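Side-chain contact in signal transduction protein pmrD (Escherichia coli, PDB 4HN7), which interacts with the phosphorylated response regulator BasR, mediating induction of BasR-activated genes and so polymyxin resistance in some natural isolates: residues L46-L49 / L53-I56. Residues are numbered along the deposited sequence; the frame is centred on the assembly and turned at random.
Sequences LSPL and LYCI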
loop_
_atom_site.group_PDB
_atom_site.type_symbol
_atom_site.label_atom_id
_atom_site.label_comp_id
_atom_site.label_asym_id
_atom_site.label_seq_id
_atom_site.Cartn_x
_atom_site.Cartn_y
_atom_site.Cartn_z
ATOM N N LEU A 46 4.228 -3.579 12.265
ATOM C CA LEU A 46 4.497 -3.747 10.828
ATOM C C LEU A 46 4.580 -5.205 10.450
ATOM O O LEU A 46 5.382 -5.913 11.005
ATOM C CB LEU A 46 5.821 -3.107 10.466
ATOM C CG LEU A 46 5.856 -1.627 10.758
ATOM C CD1 LEU A 46 7.297 -1.242 10.686
ATOM C CD2 LEU A 46 5.032 -0.843 9.769
ATOM N N SER A 47 3.783 -5.647 9.492
ATOM C CA SER A 47 3.715 -7.052 9.167
ATOM C C SER A 47 4.140 -7.190 7.746
ATOM O O SER A 47 3.708 -6.416 6.914
ATOM C CB SER A 47 2.287 -7.511 9.332
ATOM O OG SER A 47 1.543 -6.462 9.987
ATOM N N PRO A 48 4.976 -8.186 7.447
ATOM C CA PRO A 48 5.445 -8.443 6.091
ATOM C C PRO A 48 4.341 -8.713 5.121
ATOM O O PRO A 48 3.456 -9.447 5.459
ATOM C CB PRO A 48 6.262 -9.700 6.240
ATOM C CG PRO A 48 5.722 -10.330 7.447
ATOM C CD PRO A 48 5.395 -9.234 8.372
ATOM N N LEU A 49 4.381 -8.072 3.960
ATOM C CA LEU A 49 3.599 -8.459 2.766
ATOM C C LEU A 49 4.459 -9.211 1.727
ATOM O O LEU A 49 4.133 -10.298 1.247
ATOM C CB LEU A 49 3.051 -7.222 2.038
ATOM C CG LEU A 49 1.887 -6.513 2.703
ATOM C CD1 LEU A 49 1.519 -5.232 1.991
ATOM C CD2 LEU A 49 0.700 -7.446 2.729
ATOM N N LEU A 53 8.246 -4.882 1.711
ATOM C CA LEU A 53 6.961 -4.217 1.753
ATOM C C LEU A 53 6.232 -4.780 2.963
ATOM O O LEU A 53 6.194 -5.982 3.189
ATOM C CB LEU A 53 6.187 -4.445 0.465
ATOM C CG LEU A 53 5.104 -3.429 0.223
ATOM C CD1 LEU A 53 5.628 -2.049 0.052
ATOM C CD2 LEU A 53 4.339 -3.774 -1.013
ATOM N N TYR A 54 5.733 -3.872 3.792
ATOM C CA TYR A 54 5.139 -4.157 5.106
ATOM C C TYR A 54 3.833 -3.410 5.139
ATOM O O TYR A 54 3.617 -2.521 4.355
ATOM C CB TYR A 54 6.068 -3.684 6.242
ATOM C CG TYR A 54 7.207 -4.644 6.482
ATOM C CD1 TYR A 54 8.357 -4.554 5.791
ATOM C CD2 TYR A 54 7.122 -5.640 7.400
ATOM C CE1 TYR A 54 9.411 -5.442 5.985
ATOM C CE2 TYR A 54 8.165 -6.529 7.607
ATOM C CZ TYR A 54 9.309 -6.414 6.867
ATOM O OH TYR A 54 10.384 -7.264 7.010
ATOM N N CYS A 55 2.919 -3.809 5.994
ATOM C CA CYS A 55 1.761 -3.000 6.211
ATOM C C CYS A 55 1.724 -2.605 7.681
ATOM O O CYS A 55 2.392 -3.196 8.509
ATOM C CB CYS A 55 0.500 -3.710 5.729
ATOM S SG CYS A 55 0.170 -5.363 6.349
ATOM N N ILE A 56 0.940 -1.588 7.986
ATOM C CA ILE A 56 0.859 -1.000 9.310
ATOM C C ILE A 56 -0.392 -1.543 9.969
ATOM O O ILE A 56 -1.496 -1.395 9.443
ATOM C CB ILE A 56 0.831 0.555 9.210
ATOM C CG1 ILE A 56 2.051 1.072 8.418
ATOM C CG2 ILE A 56 0.824 1.208 10.597
ATOM C CD1 ILE A 56 1.787 2.382 7.703
#
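Ser-47 and Cys-55 face each other as an antiparallel hydrogen-bonded pair and form two backbone hydrogen bonds: Ser-47 N donates to Cys-55 O at 3.0 Å, and Cys-55 N donates to Ser-47 O at 2.9 Å. A third bond runs from Leu-49 N to Leu-53 O, close to the turn. Both central carbonyls also receive a CA-H contact, Cys-55 O from Leu-46 CA and Ser-47 O from Tyr-54 CA, each at 3.2 Å. Pro-48, which has no N-H to give, occupies a non-hydrogen-bonded position, and the strands keep their pairing on either side of it.

Tyr-54 swings its ring across the neighbouring strand. With CG anti to the carbonyl carbon (chi1 -78°), the CD2-CE2 side of the ring lies obliquely against the Ser-47/Pro-48 peptide, Tyr-54 CD2 reaching Pro-48 N at 3.3 Å. Pro-48 CB and CD meet Tyr-54 CE2 obliquely, and Leu-46 CB lies 4.2 Å from Tyr-54 CD2.

The aliphatic contacts fall into two groups. Leu-46 and Ile-56 run side by side in the same direction, with Leu-46 CD2 3.8 Å from Ile-56 CG1; both also touch Val-64 of strand 63-71. Beyond the Ser-47/Cys-55 pair, Leu-49 leans toward the partner strand and brings CD1 to Cys-55 CB at 4.2 Å, with looser contact to Leu-53 CD2. Leu-49 and Leu-53 also pack against the second subunit, on its Gln-50 and Leu-49 respectively.

Through backbone bonds from Tyr-54 to Val-64 and from Leu-46 to Trp-3, these strands bridge strands 63-71 and 3-9. The arrangement is a twisted antiparallel beta hairpin that helps close the six-stranded barrel of PmrD.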